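Local coordinates for protein ferredoxin CarAc (Pseudomonas resinovorans, PDB 7BUH) that carries electrons from the reductase CarAd to the terminal oxygenase CarAa of carbazole 1,9a-dioxygenase by means of a Rieske [2Fe-2S] cluster, at residues A[22-25]-A[29-32]; A[44-49]-A[63-68]. All blocks are in the same frame, centred on the assembly; numbering follows the deposited sequence. Where two conformers were deposited one is given.

Contact 1. Residues A[22-25]-A[29-32]; sequences VNRV and PLAV
Val22 and Leu30 form an antiparallel hydrogen-bonded pair in the beta hairpin made by strands 18-24 and 27-35. Two backbone bonds join them. Val22 N donates to Leu30 O at 2.8 Å, and Leu30 N returns a bond to Val22 O at 2.9 Å. Both are close to straight. Val22 O also receives a CA-H...O contact from Pro29 CA at 3.3 Å.

The side chains of Val22 and Leu30 lie on the same face of the sheet, with Val22 CB 4.2 Å from Leu30 CB. The CG2 branch of Val22 reaches along the hairpin to Val32, where it meets Val32 CG2 at 3.8 Å. The same first torsion in both valines (chi1 177°) sets CG2 beside the backbone N, and it is these two branches that meet. Leu6 and Val8 of strand 5-10 also touch Val22, and Val100 and Val102 of strand 99-103 touch Val32.

Arg24 folds back over Leu30. Its chain bends at chi3 (-72°), which lays the guanidinium beside the leucine branches. Leu30 CD2 sits 3.5 Å above one face of the Arg24 guanidinium, toward its rim, and Leu30 CG is 3.8 Å from Arg24 NE. That NE is hydrogen-bonded to Ala28 O, and this bond and the contact with Leu30 together hold the group. Pro29 CB packs near Asn23 OD1 at 4.0 Å. The paired bonds are those of a beta hairpin. Here strand 18-24 is an outermost strand of the six-stranded antiparallel sheet of the Rieske domain.

Contact 2. Residues A[44-49]-A[63-68]; sequences DTCTHG and IECPFH. With NA (sodium ion), chain C; FES (Fe2/s2 (inorganic) cluster), chain B.
Cys46 and Cys65 meet at one iron of the [2Fe-2S] cluster, and His48 and His68 meet at the other. Each cysteine SG is 2.3 Å from FE2. Both SG atoms are anti to the backbone N, and Cys46 SG stands 3.8 Å from Cys65 SG. Phe67 N donates to Cys65 SG; the matching bond from His48 N to Cys46 SG is weak. Gly49 N lies 3.0 Å from S1 of the cluster.

The histidines differ in chi1 (177° in His48, -53° in His68). These two torsions bring both ND1 atoms to FE1, each at 2.1 Å, with the ring planes nearly perpendicular, at 84°. His68 ND1 lies at the edge of the His48 ring, in its plane. His48 ND1 and His68 ND1 are 3.1 Å apart because they share the metal, and no hydrogen bond joins them.

Just before Cys65, Glu64 OE2 binds a sodium ion at 2.2 Å, together with Asp59 and two waters. Two cysteines on one iron and two histidines on the other are the Rieske ligand set. A [2Fe-2S] cluster passes one electron at a time. Both histidines are exposed, consistent with the electron leaving by their side toward a partner protein.

Overall arrangement
The two contacts follow one another along the chain, with centres about 15 Å apart. Contact 1 belongs to the six-stranded sheet, and contact 2 holds the cluster. They touch where the 44-49 segment leaves strand 38-43. Asp44 N probably donates to Pro29 O at 2.9 Å, and Ala31 CB packs on Asp44 OD1 at 3.6 Å. The Asp44 carboxylate is held by Ser52 and Ser54 within its own loop, while its backbone N reaches the hairpin. The hairpin itself stays away from the metals. The Pro29 side chain is about 10 Å, nearest atoms, from the Cys46 side chain and about 13 Å from the cluster.

Contact 1. Residues A[22-25]-A[29-32]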
loop_
_atom_site.group_PDB
_atom_site.type_symbol
_atom_site.label_atom_id
_atom_site.label_comp_id
_atom_site.label_asym_id
_atom_site.label_seq_id
_atom_site.Cartn_x
_atom_site.Cartn_y
_atom_site.Cartn_z
ATOM N N VAL A 22 2.354 6.958 2.164
ATOM C CA VAL A 22 3.822 7.089 2.300
ATOM C C VAL A 22 4.387 7.605 0.977
ATOM O O VAL A 22 4.325 6.895 -0.061
ATOM C CB VAL A 22 4.474 5.766 2.716
ATOM C CG1 VAL A 22 5.970 5.933 2.780
ATOM C CG2 VAL A 22 3.900 5.246 4.026
ATOM N N ASN A 23 4.935 8.825 0.993
ATOM C CA ASN A 23 5.524 9.397 -0.242
ATOM C C ASN A 23 7.005 9.007 -0.319
ATOM O O ASN A 23 7.668 8.934 0.745
ATOM C CB ASN A 23 5.286 10.897 -0.302
ATOM C CG ASN A 23 3.818 11.234 -0.256
ATOM O OD1 ASN A 23 3.102 11.057 -1.246
ATOM N ND2 ASN A 23 3.360 11.649 0.907
ATOM N N ARG A 24 7.478 8.718 -1.523
ATOM C CA ARG A 24 8.886 8.335 -1.801
ATOM C C ARG A 24 9.457 9.304 -2.840
ATOM O O ARG A 24 8.994 9.300 -4.003
ATOM C CB ARG A 24 8.962 6.903 -2.313
ATOM C CG ARG A 24 8.387 5.878 -1.342
ATOM C CD ARG A 24 8.690 4.491 -1.814
ATOM N NE ARG A 24 7.893 4.171 -2.977
ATOM C CZ ARG A 24 8.134 3.180 -3.832
ATOM N NH1 ARG A 24 9.193 2.408 -3.691
ATOM N NH2 ARG A 24 7.321 2.974 -4.853
ATOM N N VAL A 25 10.428 10.101 -2.421
ATOM C CA VAL A 25 11.137 11.066 -3.310
ATOM C C VAL A 25 11.459 10.330 -4.613
ATOM O O VAL A 25 12.143 9.304 -4.536
ATOM C CB VAL A 25 12.386 11.645 -2.610
ATOM C CG1 VAL A 25 11.999 12.757 -1.638
ATOM C CG2 VAL A 25 13.204 10.568 -1.897
ATOM N N PRO A 29 3.969 6.581 -4.690
ATOM C CA PRO A 29 3.561 6.542 -3.291
ATOM C C PRO A 29 3.008 5.157 -2.930
ATOM O O PRO A 29 2.555 4.414 -3.784
ATOM C CB PRO A 29 2.506 7.637 -3.218
ATOM C CG PRO A 29 1.934 7.632 -4.595
ATOM C CD PRO A 29 3.132 7.487 -5.484
ATOM N N LEU A 30 3.137 4.831 -1.650
ATOM C CA LEU A 30 2.590 3.588 -1.047
ATOM C C LEU A 30 1.416 3.944 -0.125
ATOM O O LEU A 30 1.324 5.075 0.380
ATOM C CB LEU A 30 3.694 2.860 -0.279
ATOM C CG LEU A 30 4.992 2.645 -1.062
ATOM C CD1 LEU A 30 6.059 2.006 -0.192
ATOM C CD2 LEU A 30 4.743 1.827 -2.314
ATOM N N ALA A 31 0.545 2.973 0.077
ATOM C CA ALA A 31 -0.528 3.023 1.094
ATOM C C ALA A 31 -0.208 1.944 2.120
ATOM O O ALA A 31 0.108 0.817 1.722
ATOM C CB ALA A 31 -1.862 2.822 0.443
ATOM N N VAL A 32 -0.244 2.294 3.393
ATOM C CA VAL A 32 -0.083 1.332 4.509
ATOM C C VAL A 32 -1.429 1.201 5.220
ATOM O O VAL A 32 -2.030 2.241 5.590
ATOM C CB VAL A 32 1.017 1.794 5.471
ATOM C CG1 VAL A 32 1.147 0.861 6.642
ATOM C CG2 VAL A 32 2.328 1.910 4.728
#

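Contact 2. Residues A[44-49]-A[63-68]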
loop_
_atom_site.group_PDB
_atom_site.type_symbol
_atom_site.label_atom_id
_atom_site.label_comp_id
_atom_site.label_asym_id
_atom_site.label_seq_id
_atom_site.Cartn_x
_atom_site.Cartn_y
_atom_site.Cartn_z
ATOM N N ASP A 44 -0.026 3.048 -3.636
ATOM C CA ASP A 44 -1.184 3.911 -3.286
ATOM C C ASP A 44 -2.070 4.157 -4.517
ATOM O O ASP A 44 -3.296 4.439 -4.346
ATOM C CB ASP A 44 -0.696 5.256 -2.758
ATOM C CG ASP A 44 -1.827 6.186 -2.347
ATOM O OD1 ASP A 44 -2.573 5.802 -1.421
ATOM O OD2 ASP A 44 -1.925 7.286 -2.942
ATOM N N THR A 45 -1.485 4.149 -5.709
ATOM C CA THR A 45 -2.183 4.610 -6.935
ATOM C C THR A 45 -3.033 3.466 -7.469
ATOM O O THR A 45 -2.487 2.443 -7.793
ATOM C CB THR A 45 -1.198 5.156 -7.963
ATOM O OG1 THR A 45 -0.380 6.139 -7.305
ATOM C CG2 THR A 45 -1.924 5.753 -9.149
ATOM N N CYS A 46 -4.344 3.668 -7.545
ATOM C CA CYS A 46 -5.272 2.717 -8.178
ATOM C C CYS A 46 -4.803 2.468 -9.615
ATOM O O CYS A 46 -4.590 3.455 -10.374
ATOM C CB CYS A 46 -6.694 3.254 -8.172
ATOM S SG CYS A 46 -7.852 2.004 -8.756
ATOM N N THR A 47 -4.679 1.201 -9.989
ATOM C CA THR A 47 -4.179 0.828 -11.337
ATOM C C THR A 47 -5.188 1.201 -12.417
ATOM O O THR A 47 -4.778 1.319 -13.581
ATOM C CB THR A 47 -3.800 -0.646 -11.411
ATOM O OG1 THR A 47 -4.964 -1.399 -11.082
ATOM C CG2 THR A 47 -2.617 -0.940 -10.525
ATOM N N HIS A 48 -6.454 1.368 -12.054
ATOM C CA HIS A 48 -7.550 1.633 -13.006
ATOM C C HIS A 48 -7.505 3.088 -13.495
ATOM O O HIS A 48 -7.315 3.306 -14.688
ATOM C CB HIS A 48 -8.895 1.260 -12.387
ATOM C CG HIS A 48 -10.020 1.577 -13.297
ATOM N ND1 HIS A 48 -10.890 2.606 -13.008
ATOM C CD2 HIS A 48 -10.396 1.044 -14.484
ATOM C CE1 HIS A 48 -11.811 2.660 -13.968
ATOM N NE2 HIS A 48 -11.497 1.738 -14.906
ATOM N N GLY A 49 -7.764 4.063 -12.637
ATOM C CA GLY A 49 -7.906 5.470 -13.057
ATOM C C GLY A 49 -7.189 6.464 -12.152
ATOM O O GLY A 49 -7.673 7.633 -12.072
ATOM N N ILE A 63 -9.516 -2.825 0.195
ATOM C CA ILE A 63 -9.517 -1.353 -0.003
ATOM C C ILE A 63 -10.454 -1.036 -1.170
ATOM O O ILE A 63 -10.232 -1.551 -2.282
ATOM C CB ILE A 63 -8.103 -0.778 -0.220
ATOM C CG1 ILE A 63 -8.173 0.743 -0.330
ATOM C CG2 ILE A 63 -7.395 -1.389 -1.421
ATOM C CD1 ILE A 63 -8.816 1.410 0.868
ATOM N N GLU A 64 -11.417 -0.163 -0.915
ATOM C CA GLU A 64 -12.365 0.387 -1.908
ATOM C C GLU A 64 -11.824 1.725 -2.421
ATOM O O GLU A 64 -11.656 2.648 -1.624
ATOM C CB GLU A 64 -13.753 0.534 -1.290
ATOM C CG GLU A 64 -14.291 -0.777 -0.783
ATOM C CD GLU A 64 -15.574 -0.701 0.028
ATOM O OE1 GLU A 64 -15.916 0.410 0.486
ATOM O OE2 GLU A 64 -16.240 -1.775 0.185
ATOM N N CYS A 65 -11.563 1.795 -3.729
ATOM C CA CYS A 65 -11.064 2.998 -4.415
ATOM C C CYS A 65 -12.115 4.105 -4.339
ATOM O O CYS A 65 -13.282 3.863 -4.637
ATOM C CB CYS A 65 -10.799 2.686 -5.883
ATOM S SG CYS A 65 -10.231 4.156 -6.764
ATOM N N PRO A 66 -11.749 5.349 -3.993
ATOM C CA PRO A 66 -12.743 6.420 -3.899
ATOM C C PRO A 66 -13.266 6.931 -5.249
ATOM O O PRO A 66 -14.300 7.577 -5.257
ATOM C CB PRO A 66 -11.958 7.510 -3.151
ATOM C CG PRO A 66 -10.533 7.308 -3.561
ATOM C CD PRO A 66 -10.393 5.805 -3.656
ATOM N N PHE A 67 -12.599 6.659 -6.373
ATOM C CA PHE A 67 -12.981 7.300 -7.652
ATOM C C PHE A 67 -14.130 6.506 -8.299
ATOM O O PHE A 67 -15.231 7.135 -8.493
ATOM C CB PHE A 67 -11.753 7.540 -8.531
ATOM C CG PHE A 67 -11.962 8.690 -9.476
ATOM C CD1 PHE A 67 -12.254 9.962 -8.991
ATOM C CD2 PHE A 67 -11.947 8.491 -10.847
ATOM C CE1 PHE A 67 -12.492 11.011 -9.867
ATOM C CE2 PHE A 67 -12.186 9.542 -11.722
ATOM C CZ PHE A 67 -12.450 10.800 -11.230
ATOM N N HIS A 68 -13.944 5.209 -8.570
ATOM C CA HIS A 68 -14.953 4.369 -9.270
ATOM C C HIS A 68 -15.408 3.172 -8.441
ATOM O O HIS A 68 -16.130 2.348 -8.998
ATOM C CB HIS A 68 -14.468 3.816 -10.617
ATOM C CG HIS A 68 -13.942 4.865 -11.526
ATOM N ND1 HIS A 68 -12.615 4.908 -11.888
ATOM C CD2 HIS A 68 -14.546 5.922 -12.115
ATOM C CE1 HIS A 68 -12.422 5.951 -12.682
ATOM N NE2 HIS A 68 -13.598 6.585 -12.840
HETATM NA NA NA C . -18.138 -2.033 1.302
HETATM FE FE1 FES B . -11.087 3.621 -11.133
HETATM FE FE2 FES B . -9.770 3.258 -8.837
HETATM S S1 FES B . -9.471 4.929 -10.265
HETATM S S2 FES B . -11.533 2.119 -9.588
HETATM O O HOH W 1 -17.552 -0.150 3.014
HETATM O O HOH W 2 -18.718 0.006 0.288
#